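Local coordinates for protein beta-L-arabinobiosidase (Bacteroides thetaiotaomicron, PDB 5MQR) that probably hydrolyses glycosidic linkages in plant pectin, with beta-L-arabinobiosidase and possibly exo-alpha-sialidase activity, for a gut bacterium, at residues P47-N60 and I425-W438. Residues are numbered along the deposited sequence; the frame is centred on the assembly and turned at random.
Sequences PVVGVHNIQLVRAN and IAELTNWNIYSPVW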
loop_
_atom_site.group_PDB
_atom_site.type_symbol
_atom_site.label_atom_id
_atom_site.label_comp_id
_atom_site.label_asym_id
_atom_site.label_seq_id
_atom_site.Cartn_x
_atom_site.Cartn_y
_atom_site.Cartn_z
ATOM N N PRO A 47 -12.115 -3.299 -8.655
ATOM C CA PRO A 47 -11.531 -4.547 -8.188
ATOM C C PRO A 47 -10.248 -4.331 -7.449
ATOM O O PRO A 47 -9.600 -3.323 -7.662
ATOM C CB PRO A 47 -11.253 -5.314 -9.483
ATOM C CG PRO A 47 -10.972 -4.233 -10.481
ATOM C CD PRO A 47 -11.906 -3.102 -10.100
ATOM N N VAL A 48 -9.887 -5.297 -6.606
ATOM C CA VAL A 48 -8.539 -5.367 -6.067
ATOM C C VAL A 48 -7.558 -5.720 -7.196
ATOM O O VAL A 48 -7.962 -6.219 -8.248
ATOM C CB VAL A 48 -8.434 -6.288 -4.839
ATOM C CG1 VAL A 48 -9.371 -5.789 -3.733
ATOM C CG2 VAL A 48 -8.727 -7.739 -5.170
ATOM N N VAL A 49 -6.275 -5.407 -6.999
ATOM C CA VAL A 49 -5.239 -5.639 -8.026
ATOM C C VAL A 49 -5.053 -7.140 -8.263
ATOM O O VAL A 49 -4.933 -7.936 -7.317
ATOM C CB VAL A 49 -3.864 -5.044 -7.621
ATOM C CG1 VAL A 49 -2.758 -5.463 -8.589
ATOM C CG2 VAL A 49 -3.927 -3.520 -7.527
ATOM N N GLY A 50 -5.021 -7.513 -9.538
ATOM C CA GLY A 50 -4.513 -8.812 -9.935
ATOM C C GLY A 50 -5.441 -9.991 -9.794
ATOM O O GLY A 50 -4.967 -11.107 -9.774
ATOM N N VAL A 51 -6.754 -9.762 -9.714
ATOM C CA VAL A 51 -7.712 -10.846 -9.568
ATOM C C VAL A 51 -7.814 -11.573 -10.901
ATOM O O VAL A 51 -8.056 -10.947 -11.940
ATOM C CB VAL A 51 -9.118 -10.382 -9.154
ATOM C CG1 VAL A 51 -10.034 -11.586 -8.936
ATOM C CG2 VAL A 51 -9.065 -9.594 -7.868
ATOM N N HIS A 52 -7.632 -12.885 -10.869
ATOM C CA HIS A 52 -7.873 -13.715 -12.061
ATOM C C HIS A 52 -9.137 -14.552 -11.868
ATOM O O HIS A 52 -9.209 -15.387 -10.953
ATOM C CB HIS A 52 -6.681 -14.615 -12.357
ATOM C CG HIS A 52 -5.423 -13.867 -12.625
ATOM N ND1 HIS A 52 -4.203 -14.486 -12.671
ATOM C CD2 HIS A 52 -5.189 -12.553 -12.827
ATOM C CE1 HIS A 52 -3.266 -13.588 -12.922
ATOM N NE2 HIS A 52 -3.843 -12.406 -13.031
ATOM N N ASN A 53 -10.124 -14.307 -12.718
ATOM C CA ASN A 53 -11.341 -15.102 -12.737
ATOM C C ASN A 53 -11.118 -16.157 -13.810
ATOM O O ASN A 53 -10.945 -15.803 -14.982
ATOM C CB ASN A 53 -12.570 -14.263 -13.117
ATOM C CG ASN A 53 -12.650 -12.952 -12.379
ATOM O OD1 ASN A 53 -12.826 -11.899 -12.999
ATOM N ND2 ASN A 53 -12.577 -13.002 -11.056
ATOM N N ILE A 54 -11.151 -17.433 -13.409
ATOM C CA ILE A 54 -10.875 -18.568 -14.274
ATOM C C ILE A 54 -12.081 -19.514 -14.306
ATOM O O ILE A 54 -12.464 -20.067 -13.269
ATOM C CB ILE A 54 -9.650 -19.369 -13.791
ATOM C CG1 ILE A 54 -8.426 -18.458 -13.641
ATOM C CG2 ILE A 54 -9.326 -20.508 -14.759
ATOM C CD1 ILE A 54 -7.973 -17.752 -14.919
ATOM N N GLN A 55 -12.660 -19.708 -15.492
ATOM C CA GLN A 55 -13.745 -20.659 -15.643
ATOM C C GLN A 55 -13.183 -22.083 -15.751
ATOM O O GLN A 55 -12.287 -22.365 -16.538
ATOM C CB GLN A 55 -14.595 -20.322 -16.861
ATOM C CG GLN A 55 -15.955 -20.983 -16.918
ATOM C CD GLN A 55 -16.720 -20.584 -18.168
ATOM O OE1 GLN A 55 -16.215 -20.722 -19.283
ATOM N NE2 GLN A 55 -17.914 -20.050 -17.992
ATOM N N LEU A 56 -13.751 -22.966 -14.948
ATOM C CA LEU A 56 -13.344 -24.342 -14.870
ATOM C C LEU A 56 -14.255 -25.243 -15.702
ATOM O O LEU A 56 -13.757 -26.121 -16.381
ATOM C CB LEU A 56 -13.366 -24.803 -13.409
ATOM C CG LEU A 56 -12.070 -24.640 -12.645
ATOM C CD1 LEU A 56 -11.617 -23.197 -12.667
ATOM C CD2 LEU A 56 -12.227 -25.135 -11.219
ATOM N N VAL A 57 -15.575 -25.047 -15.590
ATOM C CA VAL A 57 -16.567 -25.867 -16.298
ATOM C C VAL A 57 -17.587 -24.983 -17.023
ATOM O O VAL A 57 -18.212 -24.120 -16.408
ATOM C CB VAL A 57 -17.324 -26.815 -15.336
ATOM C CG1 VAL A 57 -18.262 -27.702 -16.129
ATOM C CG2 VAL A 57 -16.351 -27.654 -14.498
ATOM N N ARG A 58 -17.725 -25.198 -18.332
ATOM C CA ARG A 58 -18.679 -24.480 -19.166
ATOM C C ARG A 58 -19.730 -25.461 -19.619
ATOM O O ARG A 58 -19.464 -26.307 -20.474
ATOM C CB ARG A 58 -17.991 -23.849 -20.392
ATOM C CG ARG A 58 -18.894 -22.980 -21.264
ATOM C CD ARG A 58 -18.222 -22.564 -22.562
ATOM N NE ARG A 58 -19.097 -21.596 -23.251
ATOM C CZ ARG A 58 -20.207 -21.912 -23.919
ATOM N NH1 ARG A 58 -20.569 -23.186 -24.054
ATOM N NH2 ARG A 58 -20.957 -20.947 -24.467
ATOM N N ALA A 59 -20.923 -25.347 -19.049
ATOM C CA ALA A 59 -22.025 -26.286 -19.347
ATOM C C ALA A 59 -22.360 -26.300 -20.831
ATOM O O ALA A 59 -22.403 -25.244 -21.464
ATOM C CB ALA A 59 -23.270 -25.931 -18.546
ATOM N N ASN A 60 -22.593 -27.488 -21.375
ATOM C CA ASN A 60 -23.029 -27.622 -22.770
ATOM C C ASN A 60 -23.776 -28.915 -22.961
ATOM O O ASN A 60 -23.161 -29.974 -23.059
ATOM C CB ASN A 60 -21.817 -27.574 -23.701
ATOM C CG ASN A 60 -22.179 -27.255 -25.146
ATOM O OD1 ASN A 60 -23.184 -27.736 -25.702
ATOM N ND2 ASN A 60 -21.340 -26.444 -25.775
ATOM N N ILE A 425 0.174 -16.858 -17.398
ATOM C CA ILE A 425 -0.691 -15.799 -16.859
ATOM C C ILE A 425 -0.658 -15.703 -15.335
ATOM O O ILE A 425 -0.844 -14.610 -14.797
ATOM C CB ILE A 425 -2.151 -15.837 -17.384
ATOM C CG1 ILE A 425 -2.866 -17.134 -17.035
ATOM C CG2 ILE A 425 -2.177 -15.578 -18.892
ATOM C CD1 ILE A 425 -4.356 -17.062 -17.342
ATOM N N ALA A 426 -0.373 -16.818 -14.654
ATOM C CA ALA A 426 -0.150 -16.803 -13.213
ATOM C C ALA A 426 0.884 -15.770 -12.788
ATOM O O ALA A 426 0.860 -15.344 -11.640
ATOM C CB ALA A 426 0.280 -18.182 -12.709
ATOM N N GLU A 427 1.806 -15.392 -13.678
ATOM C CA GLU A 427 2.810 -14.367 -13.368
ATOM C C GLU A 427 2.370 -12.932 -13.679
ATOM O O GLU A 427 3.120 -11.981 -13.408
ATOM C CB GLU A 427 4.133 -14.690 -14.074
ATOM C CG GLU A 427 4.875 -15.898 -13.506
ATOM C CD GLU A 427 5.934 -16.395 -14.459
ATOM O OE1 GLU A 427 6.943 -15.683 -14.652
ATOM O OE2 GLU A 427 5.749 -17.491 -15.038
ATOM N N LEU A 428 1.173 -12.759 -14.236
ATOM C CA LEU A 428 0.610 -11.427 -14.454
ATOM C C LEU A 428 -0.091 -10.906 -13.203
ATOM O O LEU A 428 -1.311 -10.709 -13.168
ATOM C CB LEU A 428 -0.312 -11.402 -15.665
ATOM C CG LEU A 428 0.329 -11.816 -16.988
ATOM C CD1 LEU A 428 -0.654 -11.618 -18.142
ATOM C CD2 LEU A 428 1.612 -11.060 -17.271
ATOM N N THR A 429 0.746 -10.624 -12.207
ATOM C CA THR A 429 0.362 -10.146 -10.871
ATOM C C THR A 429 -0.329 -8.774 -10.891
ATOM O O THR A 429 -1.122 -8.469 -10.016
ATOM C CB THR A 429 1.630 -10.063 -9.949
ATOM O OG1 THR A 429 2.676 -9.335 -10.615
ATOM C CG2 THR A 429 2.168 -11.452 -9.611
ATOM N N ASN A 430 -0.004 -7.955 -11.878
ATOM C CA ASN A 430 -0.568 -6.621 -12.023
ATOM C C ASN A 430 -1.759 -6.531 -12.996
ATOM O O ASN A 430 -2.240 -5.416 -13.257
ATOM C CB ASN A 430 0.522 -5.670 -12.508
ATOM C CG ASN A 430 1.612 -5.476 -11.494
ATOM O OD1 ASN A 430 1.358 -5.159 -10.324
ATOM N ND2 ASN A 430 2.837 -5.646 -11.931
ATOM N N TRP A 431 -2.220 -7.665 -13.528
ATOM C CA TRP A 431 -3.341 -7.676 -14.472
ATOM C C TRP A 431 -4.529 -8.394 -13.885
ATOM O O TRP A 431 -4.374 -9.416 -13.249
ATOM C CB TRP A 431 -2.933 -8.309 -15.782
ATOM C CG TRP A 431 -2.157 -7.382 -16.626
ATOM C CD1 TRP A 431 -0.825 -7.121 -16.537
ATOM C CD2 TRP A 431 -2.659 -6.558 -17.675
ATOM N NE1 TRP A 431 -0.453 -6.198 -17.484
ATOM C CE2 TRP A 431 -1.561 -5.835 -18.202
ATOM C CE3 TRP A 431 -3.932 -6.382 -18.250
ATOM C CZ2 TRP A 431 -1.692 -4.936 -19.261
ATOM C CZ3 TRP A 431 -4.069 -5.501 -19.309
ATOM C CH2 TRP A 431 -2.950 -4.776 -19.805
ATOM N N ASN A 432 -5.703 -7.803 -14.056
ATOM C CA ASN A 432 -6.970 -8.453 -13.745
ATOM C C ASN A 432 -7.432 -9.181 -14.995
ATOM O O ASN A 432 -7.383 -8.624 -16.080
ATOM C CB ASN A 432 -7.975 -7.423 -13.276
ATOM C CG ASN A 432 -7.579 -6.840 -11.928
ATOM O OD1 ASN A 432 -6.453 -6.360 -11.751
ATOM N ND2 ASN A 432 -8.456 -6.957 -10.959
ATOM N N ILE A 433 -7.794 -10.448 -14.842
ATOM C CA ILE A 433 -8.030 -11.332 -15.960
ATOM C C ILE A 433 -9.368 -12.055 -15.739
ATOM O O ILE A 433 -9.642 -12.580 -14.659
ATOM C CB ILE A 433 -6.852 -12.324 -16.114
ATOM C CG1 ILE A 433 -5.596 -11.591 -16.572
ATOM C CG2 ILE A 433 -7.167 -13.407 -17.131
ATOM C CD1 ILE A 433 -4.377 -12.473 -16.582
ATOM N N TYR A 434 -10.180 -12.056 -16.792
ATOM C CA TYR A 434 -11.454 -12.742 -16.866
ATOM C C TYR A 434 -11.332 -13.697 -18.045
ATOM O O TYR A 434 -11.227 -13.246 -19.184
ATOM C CB TYR A 434 -12.561 -11.708 -17.112
ATOM C CG TYR A 434 -13.931 -12.316 -17.258
ATOM C CD1 TYR A 434 -14.625 -12.804 -16.147
ATOM C CD2 TYR A 434 -14.542 -12.393 -18.494
ATOM C CE1 TYR A 434 -15.896 -13.355 -16.280
ATOM C CE2 TYR A 434 -15.799 -12.946 -18.628
ATOM C CZ TYR A 434 -16.476 -13.434 -17.526
ATOM O OH TYR A 434 -17.722 -14.012 -17.677
ATOM N N SER A 435 -11.333 -15.006 -17.773
ATOM C CA SER A 435 -10.940 -16.011 -18.756
ATOM C C SER A 435 -11.929 -17.199 -18.811
ATOM O O SER A 435 -11.732 -18.220 -18.142
ATOM C CB SER A 435 -9.507 -16.464 -18.490
ATOM O OG SER A 435 -9.041 -17.245 -19.563
ATOM N N PRO A 436 -13.030 -17.037 -19.582
ATOM C CA PRO A 436 -13.952 -18.152 -19.855
ATOM C C PRO A 436 -13.281 -19.215 -20.707
ATOM O O PRO A 436 -12.354 -18.903 -21.441
ATOM C CB PRO A 436 -15.113 -17.476 -20.617
ATOM C CG PRO A 436 -15.011 -16.033 -20.276
ATOM C CD PRO A 436 -13.540 -15.780 -20.162
ATOM N N VAL A 437 -13.742 -20.459 -20.599
ATOM C CA VAL A 437 -13.122 -21.601 -21.318
ATOM C C VAL A 437 -13.090 -21.335 -22.834
ATOM O O VAL A 437 -12.089 -21.623 -23.490
ATOM C CB VAL A 437 -13.827 -22.961 -21.015
ATOM C CG1 VAL A 437 -13.114 -24.137 -21.714
ATOM C CG2 VAL A 437 -13.837 -23.230 -19.520
ATOM N N TRP A 438 -14.176 -20.771 -23.363
ATOM C CA TRP A 438 -14.309 -20.483 -24.802
ATOM C C TRP A 438 -13.931 -19.053 -25.198
ATOM O O TRP A 438 -14.086 -18.670 -26.360
ATOM C CB TRP A 438 -15.724 -20.831 -25.283
ATOM C CG TRP A 438 -15.950 -22.313 -25.458
ATOM C CD1 TRP A 438 -15.157 -23.347 -24.993
ATOM C CD2 TRP A 438 -17.062 -22.940 -26.117
ATOM N NE1 TRP A 438 -15.713 -24.566 -25.332
ATOM C CE2 TRP A 438 -16.875 -24.347 -26.023
ATOM C CE3 TRP A 438 -18.193 -22.452 -26.775
ATOM C CZ2 TRP A 438 -17.756 -25.262 -26.584
ATOM C CZ3 TRP A 438 -19.086 -23.380 -27.330
ATOM C CH2 TRP A 438 -18.852 -24.768 -27.224
HETATM O O HOH W 1 -2.370 -12.127 -10.223
HETATM O O HOH W 2 -16.664 -19.819 -21.982
HETATM O O HOH W 3 -10.729 -21.120 -18.324
#
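Leu428 O is gripped from opposite faces of its carbonyl plane, by His52 NE2 at 3.1 Å and by Trp431 N, the latter closing the type I turn Leu428-Trp431. The same NE2 makes a weak second bond to Trp431 O; both acceptors lie in the imidazole plane at its edge, and ND1 is hydrogen-bonded to Tyr114 OH, fixing the ring's rotation. Over one face rests Ile433 CD1, 3.9 Å from the centroid of the His52 ring, a CH-pi contact. Asn432 clasps the type II turn Val48-Val51: its ND2 gives a nearly straight bond of 2.9 Å to Val48 O, in the plane of the amide, while its OD1 receives Gly50 N from above the carbonyl plane. Gly50 CA, at positive phi, lies 3.4 Å from Thr429 O, where a side chain would clash. Farther on, Gln55, with CG anti to its backbone nitrogen (chi1 -164°) and the chain extended, brings OE1 to Val437 N at 2.8 Å. The Arg58 guanidinium lies flat on Trp438, planes 5° apart and CZ 3.5 Å from CE3, an off-centre cation-pi contact with the six-membered ring; Arg58 CD lies over the five-membered ring, and Arg58 NH2 forms a salt bridge with the calcium ligand Asp454. With alanine in place of Trp438 the flat surface under the guanidinium is gone, and Arg58, held by Asp454, is likely to turn more freely. Between these ends, His52, Asn53 and Ile54 pair with Ile433, Tyr434 and Ser435 through bonds such as Asn53 N to Ile433 O, 2.6 Å: a parallel pair within a mixed beta-sheet, joining the N-terminal propeller-family region to the sialidase-like CBM region.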